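Local coordinates for phosphate-specific transport system accessory protein PhoU homolog (Streptococcus pneumoniae, PDB 2I0M) that probably takes part in regulating phosphate uptake, acting as a zinc-binding, all-helical cytoplasmic homodimer of the PhoU family, at residues Thr26-Lys37 with Met97-Leu107; Gln118-Met129 with Lys151-Leu162. All blocks are in the same frame, centred on the assembly; numbering follows the deposited sequence.

Contact 1 of 2, residues Thr26-Lys37 with Met97-Leu107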
loop_
_atom_site.group_PDB
_atom_site.type_symbol
_atom_site.label_atom_id
_atom_site.label_comp_id
_atom_site.label_asym_id
_atom_site.label_seq_id
_atom_site.Cartn_x
_atom_site.Cartn_y
_atom_site.Cartn_z
ATOM N N THR A 26 12.344 13.549 4.481
ATOM C CA THR A 26 12.832 12.345 5.179
ATOM C C THR A 26 13.245 11.236 4.212
ATOM O O THR A 26 14.141 10.464 4.519
ATOM C CB THR A 26 11.914 11.837 6.348
ATOM O OG1 THR A 26 11.591 10.456 6.151
ATOM C CG2 THR A 26 10.653 12.633 6.472
ATOM N N ALA A 27 12.605 11.189 3.045
ATOM C CA ALA A 27 12.988 10.284 1.973
ATOM C C ALA A 27 14.387 10.636 1.472
ATOM O O ALA A 27 15.263 9.776 1.342
ATOM C CB ALA A 27 11.950 10.349 0.822
ATOM N N SER A 28 14.575 11.923 1.201
ATOM C CA SER A 28 15.881 12.499 0.859
ATOM C C SER A 28 16.981 12.210 1.903
ATOM O O SER A 28 18.060 11.725 1.551
ATOM C CB SER A 28 15.730 13.997 0.616
ATOM O OG SER A 28 17.012 14.569 0.501
ATOM N N LYS A 29 16.686 12.503 3.173
ATOM C CA LYS A 29 17.528 12.120 4.331
ATOM C C LYS A 29 17.797 10.600 4.432
ATOM O O LYS A 29 18.928 10.189 4.673
ATOM C CB LYS A 29 16.909 12.639 5.652
ATOM C CG LYS A 29 17.430 14.003 6.138
ATOM C CD LYS A 29 16.461 14.772 7.086
ATOM C CE LYS A 29 15.550 13.867 7.976
ATOM N NZ LYS A 29 14.395 14.619 8.627
ATOM N N ALA A 30 16.763 9.779 4.254
ATOM C CA ALA A 30 16.918 8.309 4.243
ATOM C C ALA A 30 17.939 7.812 3.217
ATOM O O ALA A 30 18.748 6.929 3.508
ATOM C CB ALA A 30 15.564 7.606 4.010
ATOM N N LEU A 31 17.873 8.376 2.013
ATOM C CA LEU A 31 18.726 7.949 0.916
ATOM C C LEU A 31 20.129 8.486 1.044
ATOM O O LEU A 31 21.076 7.822 0.629
ATOM C CB LEU A 31 18.092 8.317 -0.434
ATOM C CG LEU A 31 16.823 7.484 -0.694
ATOM C CD1 LEU A 31 16.057 7.994 -1.908
ATOM C CD2 LEU A 31 17.135 5.976 -0.823
ATOM N N LEU A 32 20.262 9.685 1.617
ATOM C CA LEU A 32 21.569 10.224 1.983
ATOM C C LEU A 32 22.192 9.399 3.102
ATOM O O LEU A 32 23.377 9.075 3.035
ATOM C CB LEU A 32 21.492 11.717 2.375
ATOM C CG LEU A 32 22.657 12.364 3.152
ATOM C CD1 LEU A 32 24.000 12.357 2.383
ATOM C CD2 LEU A 32 22.297 13.781 3.595
ATOM N N ALA A 33 21.410 9.056 4.127
ATOM C CA ALA A 33 21.917 8.183 5.191
ATOM C C ALA A 33 22.394 6.836 4.639
ATOM O O ALA A 33 23.306 6.233 5.198
ATOM C CB ALA A 33 20.888 7.983 6.301
ATOM N N LEU A 34 21.790 6.395 3.534
ATOM C CA LEU A 34 22.155 5.150 2.852
ATOM C C LEU A 34 23.428 5.290 2.021
ATOM O O LEU A 34 24.278 4.405 2.061
ATOM C CB LEU A 34 21.022 4.692 1.923
ATOM C CG LEU A 34 20.847 3.227 1.502
ATOM C CD1 LEU A 34 20.099 3.175 0.188
ATOM C CD2 LEU A 34 22.134 2.428 1.380
ATOM N N ALA A 35 23.531 6.373 1.247
ATOM C CA ALA A 35 24.707 6.639 0.416
ATOM C C ALA A 35 25.957 6.835 1.265
ATOM O O ALA A 35 27.025 6.339 0.917
ATOM C CB ALA A 35 24.485 7.859 -0.476
ATOM N N SER A 36 25.811 7.551 2.376
ATOM C CA SER A 36 26.937 7.879 3.234
ATOM C C SER A 36 27.111 6.918 4.408
ATOM O O SER A 36 28.006 7.110 5.230
ATOM C CB SER A 36 26.831 9.328 3.729
ATOM O OG SER A 36 25.710 9.518 4.565
ATOM N N LYS A 37 26.267 5.889 4.485
ATOM C CA LYS A 37 26.314 4.909 5.586
ATOM C C LYS A 37 26.278 5.574 6.969
ATOM O O LYS A 37 26.987 5.163 7.893
ATOM C CB LYS A 37 27.543 3.985 5.456
ATOM C CG LYS A 37 27.272 2.657 4.747
ATOM C CD LYS A 37 27.229 2.817 3.238
ATOM C CE LYS A 37 26.262 1.833 2.607
ATOM N NZ LYS A 37 26.117 2.086 1.147
ATOM N N MET A 97 10.400 4.936 4.386
ATOM C CA MET A 97 11.632 5.675 4.530
ATOM C C MET A 97 12.323 5.386 5.887
ATOM O O MET A 97 13.556 5.299 5.941
ATOM C CB MET A 97 11.400 7.170 4.264
ATOM C CG MET A 97 10.952 7.481 2.795
ATOM S SD MET A 97 12.048 6.854 1.463
ATOM C CE MET A 97 11.444 5.224 1.116
ATOM N N ALA A 98 11.544 5.225 6.963
ATOM C CA ALA A 98 12.084 4.741 8.245
ATOM C C ALA A 98 12.598 3.313 8.114
ATOM O O ALA A 98 13.564 2.941 8.784
ATOM C CB ALA A 98 11.032 4.812 9.370
ATOM N N GLY A 99 11.941 2.524 7.260
ATOM C CA GLY A 99 12.341 1.146 6.980
ATOM C C GLY A 99 13.718 1.062 6.351
ATOM O O GLY A 99 14.524 0.233 6.752
ATOM N N ILE A 100 13.990 1.946 5.388
ATOM C CA ILE A 100 15.315 2.082 4.757
ATOM C C ILE A 100 16.390 2.499 5.776
ATOM O O ILE A 100 17.525 2.004 5.756
ATOM C CB ILE A 100 15.286 3.097 3.590
ATOM C CG1 ILE A 100 14.446 2.568 2.433
ATOM C CG2 ILE A 100 16.700 3.407 3.097
ATOM C CD1 ILE A 100 14.518 3.422 1.135
ATOM N N ALA A 101 16.017 3.409 6.664
ATOM C CA ALA A 101 16.894 3.814 7.745
ATOM C C ALA A 101 17.230 2.639 8.658
ATOM O O ALA A 101 18.370 2.517 9.079
ATOM C CB ALA A 101 16.283 4.980 8.532
ATOM N N LYS A 102 16.258 1.768 8.941
ATOM C CA LYS A 102 16.509 0.555 9.739
ATOM C C LYS A 102 17.447 -0.431 9.039
ATOM O O LYS A 102 18.321 -1.012 9.675
ATOM C CB LYS A 102 15.210 -0.156 10.119
ATOM C CG LYS A 102 14.221 0.702 10.880
ATOM C CD LYS A 102 13.033 -0.122 11.335
ATOM C CE LYS A 102 11.927 0.762 11.880
ATOM N NZ LYS A 102 10.957 -0.035 12.677
ATOM N N ALA A 103 17.264 -0.614 7.734
ATOM C CA ALA A 103 18.153 -1.469 6.950
ATOM C C ALA A 103 19.602 -0.946 6.937
ATOM O O ALA A 103 20.539 -1.731 6.861
ATOM C CB ALA A 103 17.623 -1.637 5.534
ATOM N N VAL A 104 19.770 0.376 7.013
ATOM C CA VAL A 104 21.089 1.010 7.065
ATOM C C VAL A 104 21.825 0.654 8.358
ATOM O O VAL A 104 23.049 0.587 8.374
ATOM C CB VAL A 104 21.001 2.559 6.874
ATOM C CG1 VAL A 104 22.320 3.253 7.247
ATOM C CG2 VAL A 104 20.594 2.905 5.437
ATOM N N LEU A 105 21.074 0.417 9.431
ATOM C CA LEU A 105 21.652 0.021 10.722
ATOM C C LEU A 105 22.121 -1.433 10.714
ATOM O O LEU A 105 22.935 -1.836 11.544
ATOM C CB LEU A 105 20.637 0.203 11.856
ATOM C CG LEU A 105 19.974 1.554 12.121
ATOM C CD1 LEU A 105 18.965 1.395 13.251
ATOM C CD2 LEU A 105 20.997 2.617 12.460
ATOM N N GLN A 106 21.599 -2.208 9.774
ATOM C CA GLN A 106 21.908 -3.623 9.666
ATOM C C GLN A 106 23.030 -3.870 8.662
ATOM O O GLN A 106 23.524 -4.998 8.530
ATOM C CB GLN A 106 20.645 -4.411 9.292
ATOM C CG GLN A 106 19.485 -4.250 10.281
ATOM C CD GLN A 106 19.806 -4.814 11.658
ATOM O OE1 GLN A 106 19.704 -6.017 11.889
ATOM N NE2 GLN A 106 20.190 -3.941 12.581
ATOM N N LEU A 107 23.436 -2.809 7.967
ATOM C CA LEU A 107 24.505 -2.911 6.983
ATOM C C LEU A 107 25.884 -3.073 7.628
ATOM O O LEU A 107 26.222 -2.391 8.599
ATOM C CB LEU A 107 24.490 -1.724 6.015
ATOM C CG LEU A 107 23.382 -1.698 4.952
ATOM C CD1 LEU A 107 23.511 -0.466 4.064
ATOM C CD2 LEU A 107 23.379 -2.967 4.103
#
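Helices 5-35 and 74-105 of the first PhoU domain run nearly parallel here, as the first and third helices of an antiparallel helical bundle. Ala27 and Met97 open the contact, with CA atoms 5.4 Å apart. The axes of the two short helical segments approach to 8.9 Å and cross at 15°. The small Ala30 permits this closeness and points its methyl at the partner backbone, with CB 3.6 Å from Met97 O. The Met97 chain bends at chi2 and chi3, which lays its sulfur beside Ala27, with SD 3.6 Å from Ala27 CB. Ile100 reaches Leu31 with the end of its longer branch, CD1 to Leu31 CD2 at 4.1 Å. Val104 divides its two methyls: CG1 meets Ala33 O, while CG2 sits 3.8 Å from Leu34 CA. Beyond helix 74-105, Leu107 CD1 touches both Leu34 CD2 and Lys37 CE. Lys37 has positive phi, and its side chain bends at chi2 and chi3 to bring NZ back to Leu34 O (3.1 Å), nearly in line with the C=O bond. No hydrogen bond links the segments. Their association therefore rests on apolar burial; the lysine adds its aliphatic part, while NZ bonds Leu34 O and Tyr183 OH.

Contact 2 of 2, residues Gln118-Met129 with Lys151-Leu162. With ZN (zinc ion), chain B.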
loop_
_atom_site.group_PDB
_atom_site.type_symbol
_atom_site.label_atom_id
_atom_site.label_comp_id
_atom_site.label_asym_id
_atom_site.label_seq_id
_atom_site.Cartn_x
_atom_site.Cartn_y
_atom_site.Cartn_z
ATOM N N GLN A 118 22.641 2.111 -9.718
ATOM C CA GLN A 118 21.257 1.764 -10.086
ATOM C C GLN A 118 20.268 2.095 -8.962
ATOM O O GLN A 118 19.193 2.652 -9.199
ATOM C CB GLN A 118 21.143 0.285 -10.438
ATOM C CG GLN A 118 21.444 -0.062 -11.893
ATOM C CD GLN A 118 20.575 -1.220 -12.394
ATOM O OE1 GLN A 118 19.352 -1.119 -12.424
ATOM N NE2 GLN A 118 21.210 -2.319 -12.789
ATOM N N LEU A 119 20.658 1.759 -7.739
ATOM C CA LEU A 119 19.899 2.066 -6.539
ATOM C C LEU A 119 19.709 3.575 -6.319
ATOM O O LEU A 119 18.623 4.022 -5.917
ATOM C CB LEU A 119 20.596 1.435 -5.334
ATOM C CG LEU A 119 19.645 1.070 -4.198
ATOM C CD1 LEU A 119 20.064 -0.246 -3.545
ATOM C CD2 LEU A 119 19.568 2.212 -3.192
ATOM N N HIS A 120 20.779 4.338 -6.567
ATOM C CA HIS A 120 20.768 5.803 -6.546
ATOM C C HIS A 120 19.758 6.317 -7.567
ATOM O O HIS A 120 19.062 7.294 -7.321
ATOM C CB HIS A 120 22.178 6.378 -6.878
ATOM C CG HIS A 120 23.196 6.209 -5.784
ATOM N ND1 HIS A 120 24.442 6.805 -5.828
ATOM C CD2 HIS A 120 23.147 5.538 -4.609
ATOM C CE1 HIS A 120 25.123 6.489 -4.741
ATOM N NE2 HIS A 120 24.359 5.721 -3.984
ATOM N N GLN A 121 19.694 5.657 -8.721
ATOM C CA GLN A 121 18.791 6.059 -9.795
ATOM C C GLN A 121 17.338 5.780 -9.451
ATOM O O GLN A 121 16.484 6.637 -9.658
ATOM C CB GLN A 121 19.164 5.396 -11.116
ATOM C CG GLN A 121 20.516 5.839 -11.673
ATOM C CD GLN A 121 20.618 7.337 -11.853
ATOM O OE1 GLN A 121 19.673 7.981 -12.317
ATOM N NE2 GLN A 121 21.767 7.907 -11.491
ATOM N N MET A 122 17.069 4.588 -8.916
ATOM C CA MET A 122 15.741 4.234 -8.433
ATOM C C MET A 122 15.328 5.237 -7.367
ATOM O O MET A 122 14.166 5.670 -7.319
ATOM C CB MET A 122 15.750 2.806 -7.868
ATOM C CG MET A 122 14.406 2.286 -7.328
ATOM S SD MET A 122 14.446 0.565 -6.755
ATOM C CE MET A 122 15.729 0.632 -5.564
ATOM N N GLY A 123 16.291 5.615 -6.524
ATOM C CA GLY A 123 16.052 6.590 -5.463
ATOM C C GLY A 123 15.726 7.977 -5.980
ATOM O O GLY A 123 14.767 8.599 -5.521
ATOM N N LYS A 124 16.526 8.454 -6.934
ATOM C CA LYS A 124 16.351 9.761 -7.584
ATOM C C LYS A 124 14.981 9.876 -8.292
ATOM O O LYS A 124 14.341 10.929 -8.236
ATOM C CB LYS A 124 17.515 10.042 -8.574
ATOM C CG LYS A 124 18.916 10.347 -7.926
ATOM C CD LYS A 124 20.149 10.331 -8.936
ATOM C CE LYS A 124 21.541 10.381 -8.190
ATOM N NZ LYS A 124 22.868 9.832 -8.874
ATOM N N LEU A 125 14.533 8.806 -8.950
ATOM C CA LEU A 125 13.235 8.817 -9.645
ATOM C C LEU A 125 12.066 8.799 -8.650
ATOM O O LEU A 125 11.051 9.468 -8.853
ATOM C CB LEU A 125 13.127 7.684 -10.684
ATOM C CG LEU A 125 11.809 7.508 -11.485
ATOM C CD1 LEU A 125 11.460 8.683 -12.422
ATOM C CD2 LEU A 125 11.815 6.216 -12.280
ATOM N N SER A 126 12.233 8.067 -7.554
ATOM C CA SER A 126 11.281 8.083 -6.447
ATOM C C SER A 126 11.099 9.501 -5.886
ATOM O O SER A 126 9.976 9.995 -5.763
ATOM C CB SER A 126 11.734 7.115 -5.346
ATOM O OG SER A 126 11.614 5.768 -5.787
ATOM N N LEU A 127 12.205 10.147 -5.548
ATOM C CA LEU A 127 12.168 11.507 -5.018
ATOM C C LEU A 127 11.498 12.487 -5.978
ATOM O O LEU A 127 10.658 13.275 -5.561
ATOM C CB LEU A 127 13.571 11.996 -4.696
ATOM C CG LEU A 127 14.278 11.364 -3.494
ATOM C CD1 LEU A 127 15.604 12.112 -3.252
ATOM C CD2 LEU A 127 13.406 11.420 -2.252
ATOM N N SER A 128 11.854 12.436 -7.257
ATOM C CA SER A 128 11.369 13.454 -8.169
ATOM C C SER A 128 9.885 13.260 -8.456
ATOM O O SER A 128 9.166 14.226 -8.662
ATOM C CB SER A 128 12.208 13.535 -9.446
ATOM O OG SER A 128 11.863 12.515 -10.347
ATOM N N MET A 129 9.435 12.012 -8.423
ATOM C CA MET A 129 8.011 11.675 -8.503
ATOM C C MET A 129 7.223 12.379 -7.398
ATOM O O MET A 129 6.171 12.964 -7.676
ATOM C CB MET A 129 7.798 10.158 -8.433
ATOM C CG MET A 129 7.898 9.387 -9.776
ATOM S SD MET A 129 7.900 7.554 -9.543
ATOM C CE MET A 129 6.172 7.285 -9.197
ATOM N N LYS A 151 5.553 6.945 -14.410
ATOM C CA LYS A 151 6.973 6.728 -14.088
ATOM C C LYS A 151 7.232 5.562 -13.127
ATOM O O LYS A 151 8.367 5.127 -12.980
ATOM C CB LYS A 151 7.613 8.006 -13.556
ATOM C CG LYS A 151 7.708 9.102 -14.599
ATOM C CD LYS A 151 8.252 10.387 -13.988
ATOM C CE LYS A 151 8.404 11.463 -15.055
ATOM N NZ LYS A 151 9.416 12.460 -14.632
ATOM N N ASP A 152 6.175 5.064 -12.487
ATOM C CA ASP A 152 6.266 3.883 -11.627
ATOM C C ASP A 152 6.651 2.615 -12.389
ATOM O O ASP A 152 7.304 1.741 -11.819
ATOM C CB ASP A 152 4.962 3.669 -10.852
ATOM C CG ASP A 152 5.116 2.691 -9.698
ATOM O OD1 ASP A 152 6.001 2.878 -8.841
ATOM O OD2 ASP A 152 4.333 1.728 -9.653
ATOM N N GLU A 153 6.248 2.512 -13.662
ATOM C CA GLU A 153 6.742 1.449 -14.554
ATOM C C GLU A 153 8.263 1.324 -14.448
ATOM O O GLU A 153 8.779 0.229 -14.261
ATOM C CB GLU A 153 6.326 1.682 -16.025
ATOM C CG GLU A 153 6.283 0.388 -16.883
ATOM C CD GLU A 153 6.131 0.625 -18.406
ATOM O OE1 GLU A 153 5.813 1.758 -18.844
ATOM O OE2 GLU A 153 6.328 -0.338 -19.183
ATOM N N GLN A 154 8.967 2.452 -14.534
ATOM C CA GLN A 154 10.432 2.466 -14.438
ATOM C C GLN A 154 10.972 1.992 -13.081
ATOM O O GLN A 154 11.977 1.268 -13.027
ATOM C CB GLN A 154 10.999 3.848 -14.778
ATOM C CG GLN A 154 11.052 4.144 -16.260
ATOM C CD GLN A 154 9.858 4.950 -16.743
ATOM O OE1 GLN A 154 8.925 4.402 -17.348
ATOM N NE2 GLN A 154 9.881 6.267 -16.486
ATOM N N ILE A 155 10.319 2.412 -11.999
ATOM C CA ILE A 155 10.692 1.972 -10.658
ATOM C C ILE A 155 10.529 0.461 -10.473
ATOM O O ILE A 155 11.389 -0.186 -9.863
ATOM C CB ILE A 155 10.027 2.834 -9.563
ATOM C CG1 ILE A 155 10.936 4.048 -9.303
ATOM C CG2 ILE A 155 9.853 2.069 -8.259
ATOM C CD1 ILE A 155 10.233 5.223 -8.858
ATOM N N ASP A 156 9.453 -0.090 -11.038
ATOM C CA ASP A 156 9.249 -1.529 -11.095
ATOM C C ASP A 156 10.390 -2.239 -11.831
ATOM O O ASP A 156 10.865 -3.281 -11.381
ATOM C CB ASP A 156 7.896 -1.853 -11.740
ATOM C CG ASP A 156 6.723 -1.610 -10.793
ATOM O OD1 ASP A 156 5.554 -1.660 -11.256
ATOM O OD2 ASP A 156 6.968 -1.370 -9.585
ATOM N N GLN A 157 10.821 -1.665 -12.953
ATOM C CA GLN A 157 11.950 -2.184 -13.729
ATOM C C GLN A 157 13.247 -2.147 -12.925
ATOM O O GLN A 157 13.998 -3.111 -12.913
ATOM C CB GLN A 157 12.101 -1.410 -15.036
ATOM C CG GLN A 157 10.981 -1.686 -16.023
ATOM C CD GLN A 157 10.931 -0.707 -17.198
ATOM O OE1 GLN A 157 9.937 -0.664 -17.925
ATOM N NE2 GLN A 157 11.996 0.070 -17.393
ATOM N N TYR A 158 13.490 -1.045 -12.238
ATOM C CA TYR A 158 14.580 -0.986 -11.272
ATOM C C TYR A 158 14.407 -2.063 -10.210
ATOM O O TYR A 158 15.365 -2.737 -9.855
ATOM C CB TYR A 158 14.670 0.387 -10.594
ATOM C CG TYR A 158 15.238 1.503 -11.442
ATOM C CD1 TYR A 158 16.476 1.380 -12.068
ATOM C CD2 TYR A 158 14.548 2.706 -11.583
ATOM C CE1 TYR A 158 17.004 2.418 -12.836
ATOM C CE2 TYR A 158 15.066 3.759 -12.343
ATOM C CZ TYR A 158 16.293 3.606 -12.970
ATOM O OH TYR A 158 16.795 4.642 -13.724
ATOM N N TYR A 159 13.186 -2.220 -9.711
ATOM C CA TYR A 159 12.908 -3.203 -8.669
ATOM C C TYR A 159 13.305 -4.633 -9.072
ATOM O O TYR A 159 13.981 -5.320 -8.311
ATOM C CB TYR A 159 11.439 -3.143 -8.206
ATOM C CG TYR A 159 11.118 -4.157 -7.148
ATOM C CD1 TYR A 159 11.653 -4.040 -5.871
ATOM C CD2 TYR A 159 10.299 -5.238 -7.420
ATOM C CE1 TYR A 159 11.397 -4.980 -4.889
ATOM C CE2 TYR A 159 10.017 -6.190 -6.433
ATOM C CZ TYR A 159 10.577 -6.043 -5.165
ATOM O OH TYR A 159 10.312 -6.962 -4.170
ATOM N N TYR A 160 12.894 -5.066 -10.258
ATOM C CA TYR A 160 13.164 -6.435 -10.686
ATOM C C TYR A 160 14.617 -6.660 -11.073
ATOM O O TYR A 160 15.221 -7.641 -10.646
ATOM C CB TYR A 160 12.176 -6.900 -11.770
ATOM C CG TYR A 160 10.751 -7.037 -11.234
ATOM C CD1 TYR A 160 10.395 -8.100 -10.396
ATOM C CD2 TYR A 160 9.776 -6.083 -11.537
ATOM C CE1 TYR A 160 9.099 -8.220 -9.892
ATOM C CE2 TYR A 160 8.473 -6.193 -11.038
ATOM C CZ TYR A 160 8.146 -7.260 -10.218
ATOM O OH TYR A 160 6.864 -7.360 -9.722
ATOM N N ALA A 161 15.180 -5.727 -11.839
ATOM C CA ALA A 161 16.589 -5.752 -12.188
ATOM C C ALA A 161 17.465 -5.830 -10.948
ATOM O O ALA A 161 18.401 -6.622 -10.896
ATOM C CB ALA A 161 16.961 -4.533 -13.029
ATOM N N LEU A 162 17.174 -5.014 -9.944
ATOM C CA LEU A 162 17.988 -5.038 -8.735
ATOM C C LEU A 162 17.749 -6.298 -7.892
ATOM O O LEU A 162 18.670 -6.779 -7.239
ATOM C CB LEU A 162 17.822 -3.751 -7.925
ATOM C CG LEU A 162 18.666 -2.571 -8.436
ATOM C CD1 LEU A 162 18.030 -1.234 -8.126
ATOM C CD2 LEU A 162 20.099 -2.621 -7.876
HETATM ZN ZN ZN B . 5.612 -0.246 -8.252
#
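Met122 and Tyr158 meet through different first torsions: Met122 CG is anti to the backbone N (chi1 -179°), while Tyr158 CG is anti to the carbonyl carbon (chi1 -75°). The two side chains lie alongside one another and point opposite ways, with Met122 CG 3.8 Å from Tyr158 CB. This is knobs-into-holes packing between antiparallel helices of the second PhoU domain, whose segment axes run 157° apart. Tyr158 is one knob, in a hole formed by Gln118, Gln121, Met122 and Leu125. One ring face lies against the backbone of helix 117-136, with Met122 N above the ring centre. Gln118 OE1 comes to the ring edge, in plane, 3.8 Å from Tyr158 CD1. Ile155 is the second knob, among Met122, Leu125, Ser126 and Met129. Its CD1 lies 3.4 Å from Met129 SD. Ser126 OG also touches this methyl, but its polar need is met within its own helix: it donates to Met122 O at 3.0 Å. That carbonyl accepts Ser126 N from the opposite face of its plane. Leu125 CD2 packs on Gln154 CB, and Leu162 CD1 meets the Met122 methyl CE. Asp152 and Asp156 turn from the partner helix toward a zinc ion, though Asp152 CB still touches the Met129 methyl. The site also includes Glu191 and Asp195 of helix 177-209. Tyr159 OH hydrogen-bonds to Tyr159 OH of the second subunit. Asp156 OD2 binds the zinc at 2.2 Å, and Asp152 OD2 lies farther from it, at 2.7 Å.

Contacts 1 and 2 lie in different PhoU domains and follow one another along the chain. Their centres are 16 Å apart, but the two pack directly through helices 5-35 and 117-136. Leu34 CD1 is 3.6 Å from Leu119 CD2, and Ala27 CB is 3.6 Å from Leu127 CD2. Between these points Leu31 CD1 lies 3.8 Å from the CA of Gly123. The interface joining the domains is thus apolar here. Helix 177-209 borders both contacts: Tyr183 touches Leu107 and Leu119. It supplies Glu191 and Asp195 to the zinc site to which contact 2 gives Asp152 and Asp156. Contact 1 binds no metal; its Met97 side chain is about 11 Å from another zinc ion, not the one held by contact 2.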